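Local coordinates for protein transferrin (Manduca sexta, PDB 6WB6) that binds a single ferric ion together with a carbonate anion and carries iron as a secreted insect glycoprotein, at residues 423-433 against 631-642; 440-451 against 558-569. All coordinates share one frame; numbering follows the deposited sequence.

Interaction 1: 423-433 against 631-642; sequences PVFHEVYGELK and IFNNAAKGLATT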
loop_
_atom_site.group_PDB
_atom_site.type_symbol
_atom_site.label_atom_id
_atom_site.label_comp_id
_atom_site.label_asym_id
_atom_site.label_seq_id
_atom_site.Cartn_x
_atom_site.Cartn_y
_atom_site.Cartn_z
ATOM N N PRO A 423 1.983 -14.464 13.557
ATOM C CA PRO A 423 2.288 -13.465 12.521
ATOM C C PRO A 423 1.097 -13.227 11.623
ATOM O O PRO A 423 0.359 -14.155 11.299
ATOM C CB PRO A 423 3.454 -14.083 11.749
ATOM C CG PRO A 423 3.389 -15.527 12.013
ATOM C CD PRO A 423 2.684 -15.735 13.339
ATOM N N VAL A 424 0.909 -11.969 11.226
ATOM C CA VAL A 424 -0.180 -11.577 10.338
ATOM C C VAL A 424 0.337 -11.181 8.967
ATOM O O VAL A 424 -0.241 -11.563 7.944
ATOM C CB VAL A 424 -1.015 -10.434 10.959
ATOM C CG1 VAL A 424 -2.063 -9.894 9.943
ATOM C CG2 VAL A 424 -1.695 -10.897 12.221
ATOM N N PHE A 425 1.401 -10.383 8.929
ATOM C CA PHE A 425 2.035 -10.003 7.670
ATOM C C PHE A 425 3.475 -9.635 7.976
ATOM O O PHE A 425 3.833 -9.355 9.129
ATOM C CB PHE A 425 1.309 -8.850 6.991
ATOM C CG PHE A 425 1.284 -7.587 7.803
ATOM C CD1 PHE A 425 0.258 -7.343 8.698
ATOM C CD2 PHE A 425 2.301 -6.654 7.688
ATOM C CE1 PHE A 425 0.241 -6.191 9.461
ATOM C CE2 PHE A 425 2.283 -5.505 8.449
ATOM C CZ PHE A 425 1.254 -5.271 9.332
ATOM N N HIS A 426 4.294 -9.675 6.934
ATOM C CA HIS A 426 5.731 -9.503 7.039
ATOM C C HIS A 426 6.211 -8.633 5.884
ATOM O O HIS A 426 5.485 -8.400 4.906
ATOM C CB HIS A 426 6.438 -10.854 7.015
ATOM C CG HIS A 426 6.169 -11.623 5.766
ATOM N ND1 HIS A 426 5.241 -12.641 5.702
ATOM C CD2 HIS A 426 6.678 -11.497 4.517
ATOM C CE1 HIS A 426 5.221 -13.132 4.476
ATOM N NE2 HIS A 426 6.080 -12.449 3.737
ATOM N N GLU A 427 7.458 -8.159 6.017
ATOM C CA GLU A 427 8.119 -7.384 4.981
ATOM C C GLU A 427 8.599 -8.277 3.854
ATOM O O GLU A 427 8.991 -9.428 4.062
ATOM C CB GLU A 427 9.309 -6.606 5.554
ATOM C CG GLU A 427 8.879 -5.417 6.358
ATOM C CD GLU A 427 10.019 -4.543 6.852
ATOM O OE1 GLU A 427 11.199 -4.953 6.787
ATOM O OE2 GLU A 427 9.706 -3.459 7.345
ATOM N N VAL A 428 8.517 -7.751 2.644
ATOM C CA VAL A 428 9.165 -8.376 1.507
ATOM C C VAL A 428 10.155 -7.382 0.917
ATOM O O VAL A 428 10.037 -6.166 1.085
ATOM C CB VAL A 428 8.159 -8.859 0.441
ATOM C CG1 VAL A 428 7.359 -10.012 0.985
ATOM C CG2 VAL A 428 7.269 -7.730 -0.033
ATOM N N TYR A 429 11.131 -7.921 0.198
ATOM C CA TYR A 429 12.286 -7.143 -0.216
ATOM C C TYR A 429 12.612 -7.413 -1.679
ATOM O O TYR A 429 12.046 -8.299 -2.320
ATOM C CB TYR A 429 13.481 -7.461 0.670
ATOM C CG TYR A 429 13.177 -7.371 2.130
ATOM C CD1 TYR A 429 13.011 -6.144 2.742
ATOM C CD2 TYR A 429 13.056 -8.512 2.902
ATOM C CE1 TYR A 429 12.745 -6.047 4.088
ATOM C CE2 TYR A 429 12.786 -8.421 4.267
ATOM C CZ TYR A 429 12.635 -7.185 4.843
ATOM O OH TYR A 429 12.356 -7.043 6.175
ATOM N N GLY A 430 13.527 -6.609 -2.209
ATOM C CA GLY A 430 13.976 -6.782 -3.578
ATOM C C GLY A 430 12.960 -6.375 -4.622
ATOM O O GLY A 430 11.818 -6.008 -4.309
ATOM N N GLU A 431 13.387 -6.425 -5.890
ATOM C CA GLU A 431 12.485 -6.172 -7.007
ATOM C C GLU A 431 11.452 -7.280 -7.170
ATOM O O GLU A 431 10.367 -7.033 -7.712
ATOM C CB GLU A 431 13.292 -6.013 -8.295
ATOM N N LEU A 432 11.758 -8.480 -6.686
ATOM C CA LEU A 432 10.845 -9.614 -6.699
ATOM C C LEU A 432 9.882 -9.630 -5.510
ATOM O O LEU A 432 9.049 -10.538 -5.427
ATOM C CB LEU A 432 11.659 -10.911 -6.727
ATOM C CG LEU A 432 12.603 -11.022 -7.932
ATOM C CD1 LEU A 432 14.017 -11.397 -7.507
ATOM C CD2 LEU A 432 12.061 -12.028 -8.935
ATOM N N LYS A 433 9.964 -8.647 -4.608
ATOM C CA LYS A 433 9.054 -8.530 -3.468
ATOM C C LYS A 433 8.890 -9.885 -2.781
ATOM O O LYS A 433 7.882 -10.573 -2.936
ATOM C CB LYS A 433 7.714 -7.944 -3.925
ATOM C CG LYS A 433 7.898 -6.694 -4.805
ATOM C CD LYS A 433 6.753 -5.704 -4.740
ATOM C CE LYS A 433 7.159 -4.411 -5.468
ATOM N NZ LYS A 433 6.137 -3.312 -5.365
ATOM N N ILE A 631 9.357 1.870 12.005
ATOM C CA ILE A 631 8.193 1.006 11.755
ATOM C C ILE A 631 8.509 -0.026 10.685
ATOM O O ILE A 631 8.362 -1.227 10.913
ATOM C CB ILE A 631 6.932 1.796 11.358
ATOM C CG1 ILE A 631 6.533 2.735 12.496
ATOM C CG2 ILE A 631 5.779 0.820 11.086
ATOM C CD1 ILE A 631 5.299 3.531 12.286
ATOM N N PHE A 632 8.914 0.428 9.506
ATOM C CA PHE A 632 9.322 -0.465 8.432
ATOM C C PHE A 632 10.798 -0.255 8.161
ATOM O O PHE A 632 11.328 0.842 8.350
ATOM C CB PHE A 632 8.503 -0.228 7.135
ATOM C CG PHE A 632 6.984 -0.218 7.355
ATOM C CD1 PHE A 632 6.286 -1.397 7.516
ATOM C CD2 PHE A 632 6.293 0.971 7.409
ATOM C CE1 PHE A 632 4.929 -1.401 7.753
ATOM C CE2 PHE A 632 4.929 0.989 7.627
ATOM C CZ PHE A 632 4.236 -0.209 7.795
ATOM N N ASN A 633 11.463 -1.302 7.693
ATOM C CA ASN A 633 12.823 -1.104 7.226
ATOM C C ASN A 633 12.802 -0.372 5.897
ATOM O O ASN A 633 11.945 -0.632 5.048
ATOM C CB ASN A 633 13.542 -2.428 7.085
ATOM C CG ASN A 633 13.832 -3.042 8.421
ATOM O OD1 ASN A 633 14.572 -2.464 9.203
ATOM N ND2 ASN A 633 13.215 -4.188 8.713
ATOM N N ASN A 634 13.737 0.563 5.733
ATOM C CA ASN A 634 13.852 1.293 4.469
ATOM C C ASN A 634 13.977 0.348 3.282
ATOM O O ASN A 634 13.594 0.706 2.172
ATOM C CB ASN A 634 15.060 2.246 4.499
ATOM C CG ASN A 634 14.852 3.464 5.400
ATOM O OD1 ASN A 634 14.158 3.405 6.432
ATOM N ND2 ASN A 634 15.481 4.579 5.025
ATOM N N ALA A 635 14.492 -0.863 3.491
ATOM C CA ALA A 635 14.633 -1.818 2.398
ATOM C C ALA A 635 13.320 -2.491 2.014
ATOM O O ALA A 635 13.255 -3.139 0.960
ATOM C CB ALA A 635 15.647 -2.904 2.763
ATOM N N ALA A 636 12.282 -2.369 2.835
ATOM C CA ALA A 636 11.033 -3.043 2.519
ATOM C C ALA A 636 10.495 -2.536 1.190
ATOM O O ALA A 636 10.476 -1.334 0.922
ATOM C CB ALA A 636 9.999 -2.820 3.626
ATOM N N LYS A 637 10.062 -3.467 0.360
ATOM C CA LYS A 637 9.443 -3.175 -0.914
ATOM C C LYS A 637 7.972 -3.534 -0.928
ATOM O O LYS A 637 7.324 -3.431 -1.978
ATOM C CB LYS A 637 10.157 -3.941 -2.017
ATOM C CG LYS A 637 11.681 -3.866 -1.934
ATOM C CD LYS A 637 12.186 -2.449 -1.781
ATOM C CE LYS A 637 11.832 -1.580 -2.947
ATOM N NZ LYS A 637 12.864 -0.487 -2.998
ATOM N N GLY A 638 7.447 -4.004 0.192
ATOM C CA GLY A 638 6.044 -4.330 0.272
ATOM C C GLY A 638 5.741 -5.096 1.535
ATOM O O GLY A 638 6.616 -5.379 2.361
ATOM N N LEU A 639 4.477 -5.444 1.655
ATOM C CA LEU A 639 3.986 -6.235 2.767
ATOM C C LEU A 639 3.197 -7.393 2.199
ATOM O O LEU A 639 2.493 -7.223 1.199
ATOM C CB LEU A 639 3.119 -5.394 3.680
ATOM C CG LEU A 639 3.836 -4.190 4.284
ATOM C CD1 LEU A 639 2.819 -3.361 5.026
ATOM C CD2 LEU A 639 4.998 -4.634 5.211
ATOM N N ALA A 640 3.366 -8.579 2.800
ATOM C CA ALA A 640 2.557 -9.753 2.491
ATOM C C ALA A 640 2.116 -10.437 3.774
ATOM O O ALA A 640 2.856 -10.466 4.761
ATOM C CB ALA A 640 3.331 -10.760 1.648
ATOM N N THR A 641 0.903 -11.001 3.742
ATOM C CA THR A 641 0.430 -11.832 4.835
ATOM C C THR A 641 1.324 -13.046 4.993
ATOM O O THR A 641 1.827 -13.599 4.016
ATOM C CB THR A 641 -1.009 -12.278 4.579
ATOM O OG1 THR A 641 -1.099 -12.876 3.279
ATOM C CG2 THR A 641 -1.942 -11.085 4.642
ATOM N N THR A 642 1.524 -13.453 6.243
ATOM C CA THR A 642 2.391 -14.569 6.577
ATOM C C THR A 642 1.611 -15.871 6.421
ATOM O O THR A 642 0.567 -16.042 7.057
ATOM C CB THR A 642 2.909 -14.411 8.012
ATOM O OG1 THR A 642 3.423 -13.088 8.194
ATOM C CG2 THR A 642 4.006 -15.413 8.286
#

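Interaction 2: 440-451 against 558-569; sequences AVVKKGTAYNKI and ELLCLNRDAGGR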
loop_
_atom_site.group_PDB
_atom_site.type_symbol
_atom_site.label_atom_id
_atom_site.label_comp_id
_atom_site.label_asym_id
_atom_site.label_seq_id
_atom_site.Cartn_x
_atom_site.Cartn_y
_atom_site.Cartn_z
ATOM N N ALA A 440 22.600 -21.535 0.405
ATOM C CA ALA A 440 23.854 -22.277 0.459
ATOM C C ALA A 440 24.591 -22.007 -0.840
ATOM O O ALA A 440 24.179 -22.498 -1.898
ATOM C CB ALA A 440 23.612 -23.770 0.632
ATOM N N VAL A 441 25.674 -21.234 -0.753
ATOM C CA VAL A 441 26.429 -20.801 -1.921
ATOM C C VAL A 441 27.590 -21.766 -2.122
ATOM O O VAL A 441 28.317 -22.080 -1.164
ATOM C CB VAL A 441 26.931 -19.357 -1.740
ATOM C CG1 VAL A 441 27.642 -18.866 -2.979
ATOM C CG2 VAL A 441 25.775 -18.428 -1.368
ATOM N N VAL A 442 27.741 -22.258 -3.357
ATOM C CA VAL A 442 28.828 -23.149 -3.752
ATOM C C VAL A 442 29.499 -22.581 -5.001
ATOM O O VAL A 442 28.907 -21.801 -5.742
ATOM C CB VAL A 442 28.346 -24.593 -4.017
ATOM C CG1 VAL A 442 28.035 -25.298 -2.692
ATOM C CG2 VAL A 442 27.107 -24.627 -4.958
ATOM N N LYS A 443 30.762 -22.956 -5.212
ATOM C CA LYS A 443 31.423 -22.644 -6.471
ATOM C C LYS A 443 30.825 -23.483 -7.592
ATOM O O LYS A 443 30.388 -24.615 -7.382
ATOM C CB LYS A 443 32.921 -22.908 -6.386
ATOM C CG LYS A 443 33.662 -21.951 -5.474
ATOM C CD LYS A 443 35.137 -21.885 -5.795
ATOM C CE LYS A 443 35.816 -20.886 -4.869
ATOM N NZ LYS A 443 37.292 -20.815 -4.995
ATOM N N LYS A 444 30.798 -22.923 -8.794
ATOM C CA LYS A 444 30.285 -23.696 -9.907
ATOM C C LYS A 444 31.151 -24.926 -10.107
ATOM O O LYS A 444 32.374 -24.868 -9.990
ATOM C CB LYS A 444 30.244 -22.859 -11.184
ATOM C CG LYS A 444 29.078 -21.890 -11.218
ATOM C CD LYS A 444 28.717 -21.477 -12.622
ATOM C CE LYS A 444 27.831 -20.236 -12.598
ATOM N NZ LYS A 444 27.310 -19.884 -13.944
ATOM N N GLY A 445 30.505 -26.057 -10.382
ATOM C CA GLY A 445 31.223 -27.258 -10.741
ATOM C C GLY A 445 31.774 -28.072 -9.593
ATOM O O GLY A 445 32.348 -29.139 -9.845
ATOM N N THR A 446 31.623 -27.630 -8.345
ATOM C CA THR A 446 32.055 -28.493 -7.257
ATOM C C THR A 446 31.057 -29.641 -7.089
ATOM O O THR A 446 29.958 -29.632 -7.644
ATOM C CB THR A 446 32.234 -27.715 -5.949
ATOM O OG1 THR A 446 31.032 -27.010 -5.597
ATOM C CG2 THR A 446 33.389 -26.735 -6.076
ATOM N N ALA A 447 31.462 -30.638 -6.306
ATOM C CA ALA A 447 30.850 -31.963 -6.333
ATOM C C ALA A 447 29.686 -32.138 -5.358
ATOM O O ALA A 447 29.329 -33.281 -5.054
ATOM C CB ALA A 447 31.914 -33.026 -6.040
ATOM N N TYR A 448 29.067 -31.060 -4.880
ATOM C CA TYR A 448 28.019 -31.152 -3.870
ATOM C C TYR A 448 26.670 -30.851 -4.498
ATOM O O TYR A 448 26.480 -29.770 -5.056
ATOM C CB TYR A 448 28.305 -30.192 -2.718
ATOM C CG TYR A 448 29.755 -30.192 -2.359
ATOM C CD1 TYR A 448 30.275 -31.137 -1.490
ATOM C CD2 TYR A 448 30.619 -29.260 -2.920
ATOM C CE1 TYR A 448 31.613 -31.142 -1.180
ATOM C CE2 TYR A 448 31.955 -29.253 -2.615
ATOM C CZ TYR A 448 32.447 -30.188 -1.747
ATOM O OH TYR A 448 33.784 -30.175 -1.466
ATOM N N ASN A 449 25.739 -31.822 -4.415
ATOM C CA ASN A 449 24.369 -31.642 -4.882
ATOM C C ASN A 449 23.318 -31.931 -3.821
ATOM O O ASN A 449 22.125 -31.807 -4.110
ATOM C CB ASN A 449 24.077 -32.551 -6.081
ATOM C CG ASN A 449 25.136 -32.479 -7.122
ATOM O OD1 ASN A 449 25.163 -31.550 -7.919
ATOM N ND2 ASN A 449 26.028 -33.464 -7.128
ATOM N N LYS A 450 23.720 -32.334 -2.623
ATOM C CA LYS A 450 22.805 -32.671 -1.543
ATOM C C LYS A 450 23.624 -32.707 -0.255
ATOM O O LYS A 450 24.859 -32.689 -0.283
ATOM C CB LYS A 450 22.086 -33.993 -1.825
ATOM C CG LYS A 450 23.002 -35.180 -2.014
ATOM C CD LYS A 450 22.215 -36.512 -2.049
ATOM C CE LYS A 450 23.136 -37.705 -1.855
ATOM N NZ LYS A 450 22.504 -38.708 -0.930
ATOM N N ILE A 451 22.928 -32.784 0.880
ATOM C CA ILE A 451 23.584 -32.433 2.136
ATOM C C ILE A 451 24.606 -33.486 2.551
ATOM O O ILE A 451 25.643 -33.150 3.125
ATOM C CB ILE A 451 22.554 -32.177 3.246
ATOM C CG1 ILE A 451 23.257 -31.609 4.490
ATOM C CG2 ILE A 451 21.761 -33.459 3.579
ATOM C CD1 ILE A 451 24.000 -30.280 4.256
ATOM N N GLU A 558 27.114 -20.556 -7.445
ATOM C CA GLU A 558 25.777 -21.087 -7.633
ATOM C C GLU A 558 25.146 -21.276 -6.269
ATOM O O GLU A 558 25.824 -21.252 -5.239
ATOM C CB GLU A 558 25.807 -22.433 -8.358
ATOM C CG GLU A 558 25.566 -22.403 -9.828
ATOM C CD GLU A 558 25.943 -23.735 -10.437
ATOM O OE1 GLU A 558 26.503 -24.570 -9.686
ATOM O OE2 GLU A 558 25.699 -23.944 -11.641
ATOM N N LEU A 559 23.844 -21.530 -6.271
ATOM C CA LEU A 559 23.135 -21.924 -5.062
ATOM C C LEU A 559 22.935 -23.427 -5.063
ATOM O O LEU A 559 22.640 -24.020 -6.101
ATOM C CB LEU A 559 21.794 -21.210 -4.966
ATOM C CG LEU A 559 21.974 -19.693 -5.021
ATOM C CD1 LEU A 559 20.622 -18.976 -4.958
ATOM C CD2 LEU A 559 22.921 -19.231 -3.886
ATOM N N LEU A 560 23.155 -24.034 -3.906
ATOM C CA LEU A 560 22.869 -25.444 -3.665
ATOM C C LEU A 560 21.451 -25.539 -3.126
ATOM O O LEU A 560 21.181 -25.066 -2.017
ATOM C CB LEU A 560 23.871 -26.020 -2.665
ATOM C CG LEU A 560 23.689 -27.459 -2.205
ATOM C CD1 LEU A 560 23.843 -28.363 -3.405
ATOM C CD2 LEU A 560 24.684 -27.807 -1.110
ATOM N N CYS A 561 20.557 -26.170 -3.901
ATOM C CA CYS A 561 19.121 -26.209 -3.609
ATOM C C CYS A 561 18.785 -27.274 -2.564
ATOM O O CYS A 561 18.058 -28.236 -2.808
ATOM C CB CYS A 561 18.344 -26.456 -4.894
ATOM S SG CYS A 561 18.898 -25.468 -6.256
ATOM N N LEU A 562 19.323 -27.089 -1.367
ATOM C CA LEU A 562 19.035 -28.043 -0.309
ATOM C C LEU A 562 17.537 -28.176 -0.036
ATOM O O LEU A 562 17.107 -29.186 0.541
ATOM C CB LEU A 562 19.787 -27.639 0.974
ATOM C CG LEU A 562 21.318 -27.756 0.889
ATOM C CD1 LEU A 562 22.052 -27.062 2.039
ATOM C CD2 LEU A 562 21.689 -29.227 0.840
ATOM N N ASN A 563 16.726 -27.203 -0.456
ATOM C CA ASN A 563 15.282 -27.323 -0.263
ATOM C C ASN A 563 14.635 -28.305 -1.227
ATOM O O ASN A 563 13.572 -28.843 -0.921
ATOM C CB ASN A 563 14.592 -25.983 -0.446
ATOM C CG ASN A 563 14.806 -25.422 -1.826
ATOM O OD1 ASN A 563 15.936 -25.371 -2.303
ATOM N ND2 ASN A 563 13.726 -25.024 -2.491
ATOM N N ARG A 564 15.225 -28.538 -2.393
ATOM C CA ARG A 564 14.549 -29.356 -3.393
ATOM C C ARG A 564 14.746 -30.839 -3.124
ATOM O O ARG A 564 15.826 -31.279 -2.717
ATOM C CB ARG A 564 15.054 -29.014 -4.789
ATOM C CG ARG A 564 14.902 -27.563 -5.106
ATOM C CD ARG A 564 15.332 -27.291 -6.515
ATOM N NE ARG A 564 15.125 -25.894 -6.894
ATOM C CZ ARG A 564 15.621 -25.346 -7.997
ATOM N NH1 ARG A 564 16.367 -26.071 -8.823
ATOM N NH2 ARG A 564 15.381 -24.072 -8.270
ATOM N N ASP A 565 13.680 -31.611 -3.343
ATOM C CA ASP A 565 13.786 -33.063 -3.270
ATOM C C ASP A 565 14.958 -33.556 -4.107
ATOM O O ASP A 565 15.756 -34.383 -3.653
ATOM C CB ASP A 565 12.478 -33.706 -3.744
ATOM N N ALA A 566 15.086 -33.029 -5.331
ATOM C CA ALA A 566 16.144 -33.423 -6.254
ATOM C C ALA A 566 17.521 -32.898 -5.874
ATOM O O ALA A 566 18.501 -33.309 -6.505
ATOM C CB ALA A 566 15.828 -32.925 -7.664
ATOM N N GLY A 567 17.630 -32.003 -4.895
ATOM C CA GLY A 567 18.936 -31.397 -4.656
ATOM C C GLY A 567 19.421 -30.644 -5.885
ATOM O O GLY A 567 18.637 -30.078 -6.661
ATOM N N GLY A 568 20.735 -30.644 -6.082
ATOM C CA GLY A 568 21.284 -29.921 -7.211
ATOM C C GLY A 568 21.457 -28.432 -6.941
ATOM O O GLY A 568 21.483 -27.962 -5.799
ATOM N N ARG A 569 21.565 -27.682 -8.028
ATOM C CA ARG A 569 22.070 -26.317 -8.000
ATOM C C ARG A 569 21.218 -25.423 -8.878
ATOM O O ARG A 569 20.672 -25.870 -9.881
ATOM C CB ARG A 569 23.503 -26.249 -8.516
ATOM C CG ARG A 569 24.536 -26.736 -7.543
ATOM C CD ARG A 569 25.635 -27.476 -8.252
ATOM N NE ARG A 569 26.580 -27.986 -7.273
ATOM C CZ ARG A 569 27.747 -27.429 -6.990
ATOM N NH1 ARG A 569 28.151 -26.344 -7.623
ATOM N NH2 ARG A 569 28.517 -27.977 -6.070
HETATM O O HOH W 1 20.789 -22.392 -1.648
#

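Interaction 1: 423-433 against 631-642
Glu427 reaches across to the turn at Asn633 with both carboxylate oxygens, each met on its syn side: Asn633 N lies 2.8 Å from Glu427 OE2, and Asn633 ND2 lies 2.9 Å from Glu427 OE1. The amide and carboxylate planes stand 78° apart, yet the ND2 bond stays within the amide plane of Asn633. Tyr429 OH lies close to the same OE1, at a separation too short to be taken at face value, while OE2 comes to the edge of the Phe632 ring and the CB of Ala636 packs against Glu427 CD. This buried carboxylate is the tight part.

Between the strands, an antiparallel ladder pairs His426 with Ala640: His426 N lies 2.7 Å from Ala640 O, and Ala640 N lies 3.0 Å from His426 O. The imidazole, placed by a chi1 of 60° that sets CG between backbone N and carbonyl carbon, lies with one face over Ala640 O, and His426 ND1 shares a hydrogen bond of 3.1 Å with Thr642 OG1. Beyond Val428, where Lys637 and Gly638 face one residue in a classic beta bulge, the contact slackens: exposed Lys637 merely lays CG against Gly430 O, and its amine leads away.

Strand 638-641 is the outer strand of an antiparallel four-stranded sheet, with 422-428 between it and 587-590. Phe425 stacks on Trp588, and helix 597-611 covers Phe425 and Leu639 through Pro604 and Leu605.

Interaction 2: 440-451 against 558-569
Arg569 crosses from the end of the 558-569 hairpin into the loop that follows strand 440-443, where its guanidinium is held around its rim. From CB the chain runs with CG anti to the carbonyl carbon (chi1 -76°) and bends at chi2, which brings CD to the neighbourhood of Tyr448 O and Asn449 OD1. NE then donates to Tyr448 O at 2.8 Å, and NH2 donates to that same oxygen, a side-on grip by two nitrogens. NH2 also meets Thr446 OG1 at 2.7 Å, nearly straight (172°) and in the guanidinium plane. NH1 donates to Lys443 O at 2.8 Å and forms a salt bridge with Glu558 OE1 at 3.2 Å. CZ and its nitrogens have Val442 CG2 over one face, 3.3 Å from NH1, and Thr446 O over the other. Five in-plane bonds thus fix the rotation of the group, and Thr446 OG1 reaches Lys443 O from the opposite face of that carbonyl to NH1. A methionine in its place would probably leave the Lys443 and Tyr448 carbonyls without these donors, Glu558 without its salt-bridge mate, and the 443-448 loop freer to move.

Further along, Leu560 CD1 packs on Tyr448 O, and Gly568 N bonds Asn449 O on a lone pair. Gly567 passes so close to Asn449 O that a CB there would clash. The strands themselves pair as antiparallel neighbours, Val442 and Glu558 exchanging backbone bonds.

Strand 437-443 also pairs with 542-545 and 581-582 in a mixed sheet, while 557-560 pairs in turn with 569-570, antiparallel. Cys561 is tied to Cys578 by a disulfide, and Ile451, packed on Leu562, also touches Tyr476 and Leu477 of helix 467-479.

How the interactions relate
Strands 422-428 and 437-443 follow each other in the chain; the first carries interaction 1 and the second interaction 2. Both partners of interaction 2 fall between the two segments of interaction 1 in sequence. The contacts do not touch: their centres are 27 Å apart and their nearest atoms about 10 Å. Interaction 1 adds an outer strand to the antiparallel four-stranded sheet, whereas interaction 2 belongs to the mixed sheet, and both lie in the second transferrin-like repeat. Neither reaches the iron and carbonate site, whose ligands Tyr90 and Tyr204 belong to the first repeat; Thr641, bonded to Asp171, links interaction 1 to residues from that repeat.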